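2,5-dihydroxypyridine 5,6-dioxygenase (Pseudomonas putida KT2440, PDB 7CN3) catalyses the iron(II)-dependent cleavage of 2,5-dihydroxypyridine by dioxygen between carbons 5 and 6, giving N-formylmaleamate in aerobic nicotinate degradation. Local coordinates at residues 300-305 and 316-321; 197-202 and 264-269; 122-127 and 286-291; 28-33 and 101-106. All coordinates share one frame; numbering follows the deposited sequence.

Contact 1. Residues 300-305 and 316-321. With FE2 (Fe (II) ion), chain L; G6C (5-oxidanyl-1H-pyridin-2-one), chain M.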
# COMPACT_ATOMS: atom_id res chain seq x y z
N LEU C 300 8.14 -31.03 27.24
CA LEU C 300 8.00 -30.89 25.79
C LEU C 300 8.78 -32.01 25.11
O LEU C 300 10.01 -32.12 25.27
CB LEU C 300 8.51 -29.52 25.33
CG LEU C 300 8.45 -29.13 23.85
CD1 LEU C 300 6.99 -29.17 23.37
CD2 LEU C 300 9.11 -27.73 23.61
N PHE C 301 8.08 -32.86 24.38
CA PHE C 301 8.77 -33.76 23.46
C PHE C 301 8.29 -33.49 22.04
O PHE C 301 7.34 -32.73 21.80
CB PHE C 301 8.57 -35.23 23.81
CG PHE C 301 7.16 -35.70 23.64
CD1 PHE C 301 6.18 -35.34 24.54
CD2 PHE C 301 6.83 -36.51 22.57
CE1 PHE C 301 4.88 -35.79 24.38
CE2 PHE C 301 5.54 -36.96 22.39
CZ PHE C 301 4.57 -36.60 23.30
N SER C 302 8.96 -34.13 21.09
CA SER C 302 8.79 -33.77 19.70
C SER C 302 9.00 -35.02 18.87
O SER C 302 9.60 -35.99 19.34
CB SER C 302 9.78 -32.65 19.31
OG SER C 302 9.68 -32.36 17.93
N THR C 303 8.51 -34.99 17.64
CA THR C 303 8.60 -36.13 16.74
C THR C 303 9.24 -35.73 15.41
O THR C 303 9.17 -34.58 14.99
CB THR C 303 7.22 -36.71 16.45
OG1 THR C 303 6.44 -35.66 15.87
CG2 THR C 303 6.56 -37.19 17.74
N GLY C 304 9.82 -36.71 14.73
CA GLY C 304 10.24 -36.52 13.37
C GLY C 304 11.73 -36.32 13.20
O GLY C 304 12.54 -37.21 13.50
N PRO C 305 12.12 -35.14 12.72
CA PRO C 305 13.51 -34.94 12.29
C PRO C 305 14.47 -34.69 13.44
O PRO C 305 14.15 -34.04 14.44
CB PRO C 305 13.41 -33.70 11.39
CG PRO C 305 12.27 -32.92 11.99
CD PRO C 305 11.27 -33.97 12.42
N PRO C 316 9.95 -34.56 6.91
CA PRO C 316 9.34 -33.24 7.08
C PRO C 316 8.30 -33.15 8.19
O PRO C 316 8.11 -32.08 8.76
CB PRO C 316 8.69 -32.98 5.71
CG PRO C 316 8.46 -34.32 5.15
CD PRO C 316 9.57 -35.18 5.63
N CYS C 317 7.61 -34.25 8.50
CA CYS C 317 6.51 -34.17 9.46
C CYS C 317 7.06 -33.96 10.86
O CYS C 317 7.80 -34.80 11.38
CB CYS C 317 5.66 -35.43 9.44
SG CYS C 317 4.43 -35.43 10.79
N HIS C 318 6.63 -32.89 11.50
CA HIS C 318 7.23 -32.51 12.75
C HIS C 318 6.19 -31.99 13.75
O HIS C 318 5.45 -31.05 13.43
CB HIS C 318 8.27 -31.44 12.48
CG HIS C 318 8.83 -30.89 13.73
ND1 HIS C 318 8.46 -29.67 14.24
CD2 HIS C 318 9.63 -31.47 14.64
CE1 HIS C 318 9.08 -29.49 15.39
NE2 HIS C 318 9.79 -30.57 15.65
N LEU C 319 6.15 -32.59 14.95
CA LEU C 319 5.17 -32.23 15.97
C LEU C 319 5.87 -31.84 17.28
O LEU C 319 6.85 -32.48 17.67
CB LEU C 319 4.20 -33.39 16.26
CG LEU C 319 3.50 -34.08 15.08
CD1 LEU C 319 2.73 -35.30 15.56
CD2 LEU C 319 2.60 -33.11 14.32
N ASP C 320 5.34 -30.79 17.93
CA ASP C 320 5.76 -30.35 19.26
C ASP C 320 4.61 -30.55 20.23
O ASP C 320 3.53 -29.99 20.02
CB ASP C 320 6.16 -28.87 19.27
CG ASP C 320 7.59 -28.65 18.77
OD1 ASP C 320 8.49 -29.42 19.13
OD2 ASP C 320 7.84 -27.69 18.00
N ILE C 321 4.82 -31.35 21.27
CA ILE C 321 3.75 -31.75 22.19
C ILE C 321 4.12 -31.40 23.63
O ILE C 321 4.92 -32.12 24.25
CB ILE C 321 3.45 -33.25 22.04
CG1 ILE C 321 3.02 -33.55 20.59
CG2 ILE C 321 2.35 -33.67 23.02
CD1 ILE C 321 2.89 -35.06 20.24
FE FE2 L . 10.27 -30.20 17.86
OB G6C M . 10.70 -26.72 17.13
CG G6C M . 10.93 -25.50 17.69
CD1 G6C M . 11.85 -25.42 18.73
CD2 G6C M . 10.24 -24.37 17.24
NE1 G6C M . 12.10 -24.25 19.30
CE2 G6C M . 10.51 -23.16 17.86
CZ G6C M . 11.45 -23.13 18.89
OH G6C M . 11.75 -21.95 19.50
O HOH W 1 6.74 -36.20 13.23
O HOH W 2 11.76 -30.96 16.27
O HOH W 3 10.14 -28.01 18.30
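Phe301 and Ile321 form a hydrogen-bonded antiparallel pair, and Ser302 faces Asp320 in the non-hydrogen-bonded pair beside it, the two short strand axes coming within 4.9 Å at 160°. Phe301 and Ile321 exchange both backbone bonds, Ile321 N to Phe301 O at 2.9 Å. Leu319 O takes two donors: Thr303 N lies in its carbonyl plane, and the hydroxyl Ser302 OG, at 2.8 Å, comes in 35° out of that plane. The hydroxyl bond and the metal bond together hold the serine rotation, OG anti to the backbone N (chi1 176°), with Ser302 OG 2.2 Å from the iron. His318 NE2 and Asp320 OD1 bind the same iron, each at 2.3 Å. The two segments thus carry three of the protein ligands of the mononuclear iron(II) centre, at the end of a five-stranded antiparallel sheet where 319-323 is the outermost strand within this chain; His265 on strand 263-269 supplies a fourth, and two waters complete the shell. Asp320 OD2, the oxygen not on the metal, has a salt bridge to Arg293 and lies 3.1 Å from OB of the bound pyridinone. On the sheet face away from the iron, Ile321 CB sits over one face of the Phe301 ring, 4.0 Å from its centroid and offset toward the rim, and Ile321 CG2 touches ring atom CE1. Farther along, Thr303 OG1 crowds Leu319 CB at 3.2 Å and donates to a water that in turn donates to Cys317 O. Pro305 CD meets the His318 ring at its edge.

Contact 2. Residues 197-202 and 264-269. With FE2 (Fe (II) ion), chain L.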
# COMPACT_ATOMS: atom_id res chain seq x y z
N THR C 197 17.29 -31.55 24.90
CA THR C 197 18.30 -32.35 24.22
C THR C 197 17.55 -33.41 23.40
O THR C 197 16.33 -33.35 23.26
CB THR C 197 19.30 -32.96 25.21
OG1 THR C 197 20.34 -33.64 24.50
CG2 THR C 197 18.63 -33.95 26.13
N TRP C 198 18.28 -34.39 22.86
CA TRP C 198 17.72 -35.52 22.14
C TRP C 198 18.11 -36.81 22.85
O TRP C 198 19.18 -36.87 23.45
CB TRP C 198 18.23 -35.59 20.68
CG TRP C 198 17.66 -34.55 19.79
CD1 TRP C 198 16.73 -34.73 18.81
CD2 TRP C 198 17.98 -33.15 19.80
NE1 TRP C 198 16.45 -33.54 18.20
CE2 TRP C 198 17.20 -32.55 18.79
CE3 TRP C 198 18.85 -32.36 20.55
CZ2 TRP C 198 17.27 -31.18 18.52
CZ3 TRP C 198 18.91 -31.01 20.27
CH2 TRP C 198 18.12 -30.43 19.27
N PRO C 199 17.26 -37.84 22.80
CA PRO C 199 17.66 -39.15 23.35
C PRO C 199 18.68 -39.83 22.47
O PRO C 199 18.77 -39.58 21.27
CB PRO C 199 16.34 -39.93 23.36
CG PRO C 199 15.63 -39.38 22.12
CD PRO C 199 15.94 -37.89 22.16
N ASN C 200 19.46 -40.73 23.09
CA ASN C 200 20.36 -41.58 22.31
C ASN C 200 19.57 -42.31 21.23
O ASN C 200 18.39 -42.63 21.40
CB ASN C 200 21.09 -42.59 23.20
CG ASN C 200 21.99 -41.94 24.25
OD1 ASN C 200 22.26 -40.74 24.20
ND2 ASN C 200 22.44 -42.73 25.20
N GLU C 201 20.23 -42.58 20.10
CA GLU C 201 19.55 -43.15 18.95
C GLU C 201 18.89 -44.48 19.30
O GLU C 201 19.45 -45.30 20.03
CB GLU C 201 20.52 -43.34 17.77
CG GLU C 201 20.72 -42.08 16.92
CD GLU C 201 19.43 -41.48 16.37
OE1 GLU C 201 18.73 -42.17 15.59
OE2 GLU C 201 19.12 -40.31 16.71
N ASP C 202 17.68 -44.66 18.80
CA ASP C 202 16.97 -45.93 18.91
C ASP C 202 16.83 -46.39 20.36
O ASP C 202 16.84 -47.58 20.64
CB ASP C 202 17.66 -47.00 18.06
CG ASP C 202 17.99 -46.50 16.67
OD1 ASP C 202 17.07 -46.07 15.94
OD2 ASP C 202 19.19 -46.50 16.30
N SER C 264 12.06 -36.97 18.77
CA SER C 264 13.17 -36.05 18.57
C SER C 264 13.49 -35.35 19.90
O SER C 264 13.85 -36.03 20.87
CB SER C 264 12.87 -35.09 17.41
OG SER C 264 12.05 -34.01 17.78
N HIS C 265 13.40 -34.03 20.00
CA HIS C 265 13.93 -33.37 21.19
C HIS C 265 12.96 -33.47 22.38
O HIS C 265 11.75 -33.53 22.21
CB HIS C 265 14.30 -31.92 20.90
CG HIS C 265 13.13 -31.03 20.60
ND1 HIS C 265 12.35 -30.48 21.60
CD2 HIS C 265 12.63 -30.58 19.43
CE1 HIS C 265 11.40 -29.75 21.05
NE2 HIS C 265 11.56 -29.77 19.74
N ILE C 266 13.54 -33.49 23.58
CA ILE C 266 12.83 -33.65 24.85
C ILE C 266 13.42 -32.66 25.86
O ILE C 266 14.63 -32.43 25.87
CB ILE C 266 12.96 -35.10 25.39
CG1 ILE C 266 14.45 -35.50 25.42
CG2 ILE C 266 12.15 -36.10 24.56
CD1 ILE C 266 14.72 -36.85 26.06
N GLY C 267 12.58 -32.07 26.69
CA GLY C 267 13.06 -31.07 27.63
C GLY C 267 11.92 -30.48 28.43
O GLY C 267 10.81 -31.01 28.45
N TRP C 268 12.18 -29.36 29.10
CA TRP C 268 11.12 -28.78 29.93
C TRP C 268 11.13 -27.25 29.84
O TRP C 268 12.12 -26.63 29.42
CB TRP C 268 11.22 -29.25 31.40
CG TRP C 268 12.41 -28.81 32.18
CD1 TRP C 268 12.47 -27.78 33.07
CD2 TRP C 268 13.71 -29.42 32.19
NE1 TRP C 268 13.73 -27.69 33.62
CE2 TRP C 268 14.52 -28.69 33.10
CE3 TRP C 268 14.29 -30.50 31.50
CZ2 TRP C 268 15.87 -29.00 33.34
CZ3 TRP C 268 15.62 -30.80 31.73
CH2 TRP C 268 16.40 -30.06 32.65
N GLY C 269 10.01 -26.66 30.24
CA GLY C 269 9.77 -25.23 30.08
C GLY C 269 10.16 -24.43 31.31
O GLY C 269 9.95 -24.86 32.45
FE FE2 L . 10.27 -30.20 17.86
O HOH W 2 11.76 -30.96 16.27
O HOH W 3 10.14 -28.01 18.30
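Thr197 and Ile266 grip each other through both backbone bonds of an antiparallel hydrogen-bonded pair: Ile266 N to Thr197 O at 2.8 Å, with an N-H...O angle of 166°, and Thr197 N to Ile266 O at 3.0 Å. The threonine hydroxyl plays no part in this grip; OG1 bonds to Pro173 O. One residue earlier on the strand, His265 binds the iron through NE2 at 2.3 Å, with water 3 at the ring edge and in its plane. Its CG lies between the backbone N and the carbonyl carbon (chi1 67°), a rotation that swings the imidazole to the iron while CB stays against Trp198. That CB rests over one face of the indole, 3.9 Å from the centroid of the five-membered ring, a CH-pi contact offset toward the rim. The Phe196 ring meets both the imidazole and the indole, so two aromatic side chains adjoin this ligand. Thr197 O also receives a CA-H...O contact from His265. Beyond the indole, Pro199 CD presses on Ser264 O at 3.1 Å and touches Ile266 CD1 more loosely at 4.2 Å. Ser264 OG reaches across to Ser302 OG, a hydroxyl that is itself an iron ligand. The pair lies where strand 194-197 ends beside its antiparallel neighbour, strand 263-269, in the sheet that carries the iron ligands. With hydrogen bonds on the residues either side and CB backed by an indole, His265 probably has little freedom to move NE2 off the iron.

Contact 3. Residues 122-127 and 286-291. With G6C (5-oxidanyl-1H-pyridin-2-one), chain M.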
# COMPACT_ATOMS: atom_id res chain seq x y z
N ALA C 122 12.74 -14.42 14.90
CA ALA C 122 11.76 -13.47 15.45
C ALA C 122 10.56 -13.41 14.50
O ALA C 122 10.59 -12.67 13.51
CB ALA C 122 12.40 -12.09 15.62
N VAL C 123 9.51 -14.18 14.82
CA VAL C 123 8.40 -14.42 13.88
C VAL C 123 7.05 -14.30 14.57
O VAL C 123 6.03 -14.20 13.89
CB VAL C 123 8.51 -15.80 13.19
CG1 VAL C 123 9.64 -15.83 12.18
CG2 VAL C 123 8.65 -16.95 14.24
N GLU C 124 7.02 -14.33 15.91
CA GLU C 124 5.75 -14.24 16.64
C GLU C 124 5.16 -12.83 16.56
O GLU C 124 5.88 -11.86 16.31
CB GLU C 124 5.96 -14.65 18.10
CG GLU C 124 6.17 -16.16 18.30
CD GLU C 124 4.88 -16.99 18.16
OE1 GLU C 124 4.25 -17.30 19.21
OE2 GLU C 124 4.52 -17.36 17.02
N PRO C 125 3.85 -12.67 16.80
CA PRO C 125 3.25 -11.33 16.70
C PRO C 125 3.91 -10.37 17.68
O PRO C 125 4.36 -10.77 18.77
CB PRO C 125 1.78 -11.57 17.07
CG PRO C 125 1.55 -13.01 16.93
CD PRO C 125 2.85 -13.72 17.07
N PRO C 126 3.97 -9.08 17.32
CA PRO C 126 4.58 -8.08 18.22
C PRO C 126 4.11 -8.10 19.66
O PRO C 126 4.93 -7.89 20.56
CB PRO C 126 4.22 -6.76 17.52
CG PRO C 126 4.33 -7.14 16.03
CD PRO C 126 3.73 -8.54 15.97
N GLU C 127 2.81 -8.30 19.92
CA GLU C 127 2.31 -8.30 21.29
C GLU C 127 2.84 -9.50 22.07
O GLU C 127 3.05 -9.42 23.29
CB GLU C 127 0.78 -8.30 21.29
CG GLU C 127 0.12 -7.01 20.68
CD GLU C 127 0.39 -6.83 19.16
OE1 GLU C 127 0.54 -7.85 18.43
OE2 GLU C 127 0.46 -5.66 18.70
N ASP C 286 -1.96 -16.85 13.58
CA ASP C 286 -1.26 -15.78 14.29
C ASP C 286 0.24 -16.04 14.38
O ASP C 286 1.04 -15.11 14.30
CB ASP C 286 -1.84 -15.59 15.70
CG ASP C 286 -3.25 -14.99 15.68
OD1 ASP C 286 -3.72 -14.62 14.58
OD2 ASP C 286 -3.88 -14.90 16.75
N GLY C 287 0.63 -17.30 14.58
CA GLY C 287 2.04 -17.63 14.74
C GLY C 287 2.17 -19.11 15.05
O GLY C 287 1.23 -19.89 14.85
N MET C 288 3.32 -19.49 15.59
CA MET C 288 3.55 -20.90 15.91
C MET C 288 3.22 -21.26 17.36
O MET C 288 3.37 -22.43 17.73
CB MET C 288 5.00 -21.28 15.60
CG MET C 288 6.01 -20.62 16.50
SD MET C 288 7.70 -21.13 16.08
CE MET C 288 7.86 -20.40 14.47
N CYS C 289 2.79 -20.30 18.18
CA CYS C 289 2.42 -20.52 19.58
C CYS C 289 3.63 -20.97 20.42
O CYS C 289 3.73 -22.11 20.89
CB CYS C 289 1.30 -21.56 19.68
SG CYS C 289 0.65 -21.59 21.34
N MET C 290 4.56 -20.02 20.62
CA MET C 290 5.72 -20.30 21.49
C MET C 290 5.33 -20.40 22.97
O MET C 290 6.07 -21.01 23.75
CB MET C 290 6.80 -19.24 21.27
CG MET C 290 7.50 -19.41 19.94
SD MET C 290 8.30 -21.03 19.80
CE MET C 290 9.28 -21.05 21.29
N ASP C 291 4.18 -19.84 23.37
CA ASP C 291 3.69 -20.02 24.74
C ASP C 291 3.57 -21.49 25.08
O ASP C 291 3.99 -21.94 26.16
CB ASP C 291 2.31 -19.37 24.90
CG ASP C 291 2.37 -17.90 25.19
OD1 ASP C 291 2.45 -17.54 26.39
OD2 ASP C 291 2.27 -17.12 24.23
OB G6C M . 10.70 -26.72 17.13
CG G6C M . 10.93 -25.50 17.69
CD1 G6C M . 11.85 -25.42 18.73
CD2 G6C M . 10.24 -24.37 17.24
NE1 G6C M . 12.10 -24.25 19.30
CE2 G6C M . 10.51 -23.16 17.86
CZ G6C M . 11.45 -23.13 18.89
OH G6C M . 11.75 -21.95 19.50
O HOH W 4 2.32 -17.84 21.60
O HOH W 5 1.48 -17.57 17.95
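Glu124 holds the turn at 287-290 with both carboxylate oxygens. OE2 accepts from Met288 N at 2.8 Å, met on its syn side and 20° out of the carboxylate plane; OE1 accepts from Met290 N at 3.1 Å along an almost straight N-H...O line of 178°, but from well above that plane. A bend at chi2 (-75°) folds the glutamate back and brings its carboxylate to the amides of the turn that leads into helix 290-294, whose N-terminal end would be expected to stabilise the negative charge. Gly287 CA is 3.4 Å from Glu124 OE2. The packing is also close where Val123 CG2 meets Met288 CE at 3.5 Å, the two side chains crossing at about a right angle. Water takes over on the other flank: water 4 donates to Glu124 OE1 and to Asp291 OD2, bridging two acidic groups, while water 5 donates to OE1 and accepts from Cys289 N. At the partly exposed margin Pro125 CG lies against Asp286 O, and Asp286 OD2 accepts from Asp283 N and also bonds to Asn285 of a second subunit. Met288 SD and the end of Met290 line the pyridinone pocket, Met290 CE coming 3.2 Å from the ligand OH. His189 on strand 187-189 is touched by Val123 and both methionines, so the loop between strand 118-121 and helix 126-131 is fastened to the entry of helix 290-294 beside the last strand of the parallel sheet.

Contact 4. Residues 28-33 and 101-106. With G6C (5-oxidanyl-1H-pyridin-2-one), chain M.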
# COMPACT_ATOMS: atom_id res chain seq x y z
N ALA C 28 22.14 -9.04 9.13
CA ALA C 28 21.34 -9.35 7.96
C ALA C 28 19.93 -9.68 8.43
O ALA C 28 19.74 -10.57 9.27
CB ALA C 28 21.93 -10.53 7.18
N VAL C 29 18.94 -8.98 7.90
CA VAL C 29 17.54 -9.26 8.20
C VAL C 29 17.01 -10.13 7.07
O VAL C 29 16.90 -9.67 5.93
CB VAL C 29 16.73 -7.97 8.38
CG1 VAL C 29 15.27 -8.28 8.65
CG2 VAL C 29 17.33 -7.14 9.54
N LEU C 30 16.71 -11.38 7.38
CA LEU C 30 16.27 -12.35 6.38
C LEU C 30 14.75 -12.38 6.34
O LEU C 30 14.10 -12.47 7.38
CB LEU C 30 16.82 -13.74 6.71
CG LEU C 30 16.29 -14.89 5.88
CD1 LEU C 30 16.71 -14.73 4.41
CD2 LEU C 30 16.82 -16.20 6.52
N LYS C 31 14.19 -12.32 5.13
CA LYS C 31 12.75 -12.19 4.98
C LYS C 31 12.29 -12.85 3.69
O LYS C 31 13.09 -13.13 2.79
CB LYS C 31 12.31 -10.71 5.02
CG LYS C 31 12.37 -9.96 3.68
CD LYS C 31 12.55 -8.45 3.91
CE LYS C 31 12.17 -7.60 2.71
NZ LYS C 31 12.79 -6.24 2.80
N SER C 32 10.99 -13.13 3.63
CA SER C 32 10.30 -13.49 2.40
C SER C 32 8.99 -12.71 2.37
O SER C 32 8.72 -11.90 3.26
CB SER C 32 10.08 -15.00 2.32
OG SER C 32 9.49 -15.36 1.08
N HIS C 33 8.15 -12.96 1.36
CA HIS C 33 6.99 -12.09 1.16
C HIS C 33 6.01 -12.14 2.32
O HIS C 33 5.30 -11.17 2.58
CB HIS C 33 6.27 -12.44 -0.15
CG HIS C 33 5.36 -13.63 -0.04
ND1 HIS C 33 5.69 -14.87 -0.56
CD2 HIS C 33 4.13 -13.77 0.50
CE1 HIS C 33 4.71 -15.72 -0.32
NE2 HIS C 33 3.75 -15.08 0.32
N MET C 101 11.76 -15.46 8.67
CA MET C 101 11.08 -16.41 7.80
C MET C 101 11.18 -17.86 8.26
O MET C 101 10.35 -18.67 7.82
CB MET C 101 11.61 -16.29 6.35
CG MET C 101 13.02 -16.75 6.09
SD MET C 101 13.34 -16.73 4.30
CE MET C 101 11.97 -17.67 3.73
N MET C 102 12.13 -18.20 9.13
CA MET C 102 12.26 -19.46 9.88
C MET C 102 13.03 -20.54 9.13
O MET C 102 12.47 -21.29 8.33
CB MET C 102 10.89 -19.99 10.30
CG MET C 102 10.92 -20.94 11.49
SD MET C 102 10.94 -22.65 10.99
CE MET C 102 10.41 -23.42 12.50
N LEU C 103 14.32 -20.66 9.45
CA LEU C 103 15.22 -21.66 8.90
C LEU C 103 15.49 -22.82 9.86
O LEU C 103 16.14 -23.80 9.46
CB LEU C 103 16.56 -21.02 8.51
CG LEU C 103 16.66 -19.92 7.44
CD1 LEU C 103 18.10 -19.43 7.34
CD2 LEU C 103 16.22 -20.46 6.10
N LEU C 104 15.03 -22.74 11.11
CA LEU C 104 15.30 -23.79 12.09
C LEU C 104 14.84 -25.15 11.56
O LEU C 104 13.83 -25.25 10.85
CB LEU C 104 14.62 -23.47 13.43
CG LEU C 104 14.62 -24.58 14.50
CD1 LEU C 104 15.99 -24.72 15.22
CD2 LEU C 104 13.48 -24.37 15.51
N HIS C 105 15.59 -26.19 11.93
CA HIS C 105 15.38 -27.59 11.54
C HIS C 105 15.86 -27.86 10.12
O HIS C 105 15.39 -28.81 9.49
CB HIS C 105 13.92 -28.05 11.66
CG HIS C 105 13.37 -28.00 13.06
ND1 HIS C 105 13.94 -28.68 14.11
CD2 HIS C 105 12.30 -27.35 13.57
CE1 HIS C 105 13.25 -28.45 15.21
NE2 HIS C 105 12.24 -27.65 14.91
N SER C 106 16.78 -27.05 9.59
CA SER C 106 17.28 -27.22 8.24
C SER C 106 18.80 -27.29 8.27
O SER C 106 19.43 -26.62 9.10
CB SER C 106 16.83 -26.08 7.32
OG SER C 106 17.57 -24.89 7.54
OB G6C M . 10.70 -26.72 17.13
CG G6C M . 10.93 -25.50 17.69
CD1 G6C M . 11.85 -25.42 18.73
CD2 G6C M . 10.24 -24.37 17.24
NE1 G6C M . 12.10 -24.25 19.30
CE2 G6C M . 10.51 -23.16 17.86
CZ G6C M . 11.45 -23.13 18.89
OH G6C M . 11.75 -21.95 19.50
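Leu30 and Met101 pack at the C-terminal ends of the strands of a five-stranded parallel sheet flanked by helices, where strand 26-31 ends and the loop after its neighbour, strand 96-99, begins. Apolar contacts make up the meeting itself. Leu30 CG lies 3.8 Å from Met101 CG, the side chains crossing at a slant, and the leucine's CD2 branch reaches Leu103 CD1 at 3.6 Å, those two running about perpendicular. Leu30 thus touches both the methionine and the second leucine. Met101 bends at chi3 (-52°) after an extended chi2, which carries its sulfur past Leu30 CG and lays CE against Ser32 CB at 3.6 Å. The hydrogen bonds belong to the surroundings and to the loop. Ser32 OG is taken by Leu59 O, while Asp99 gathers the backbone N atoms of Met101, Met102 and Leu103 on its carboxylate and so shapes the start of the loop. Farther on, Ser106, the N-cap of helix 107-114, bonds through OG to Leu103 O at 2.6 Å, in the carbonyl plane. Lys31, on the other side of the strand, makes a salt bridge with Glu58 of a fourth subunit. Contacts with the ligand come last along the loop, where it reaches the active site. Leu104 CD2 touches ring carbon CG of the pyridinone at 3.5 Å, and Leu104 CG lies over the centre of one face of the His105 imidazole. His105 ND1 is engaged by Glu308, and on the far edge of that ring His105 NE2 donates to ligand OB at 2.9 Å with an N-H...O angle of 162°.

In the fold
Starting at the N terminus, contact 4 closes the first loop, joining strand 26-31 to the loop after strand 96-99 within the parallel-sheet part of the chain. Contact 3 opens soon after and spans the longest stretch, from residues 122-127 to 286-291; contact 2 is nested inside it, linking the end of strand 194-197 to strand 263-269. Contact 1 follows as a short loop between strands 299-303 and 319-323. Contacts 1 and 2 share one antiparallel sheet and the iron, whereas contacts 1, 3 and 4 all reach the bound pyridinone. Contacts 3 and 4 touch near Val123 and Met101, and His105 packs on His318, joining the loop of the parallel sheet to the iron-bearing antiparallel sheet.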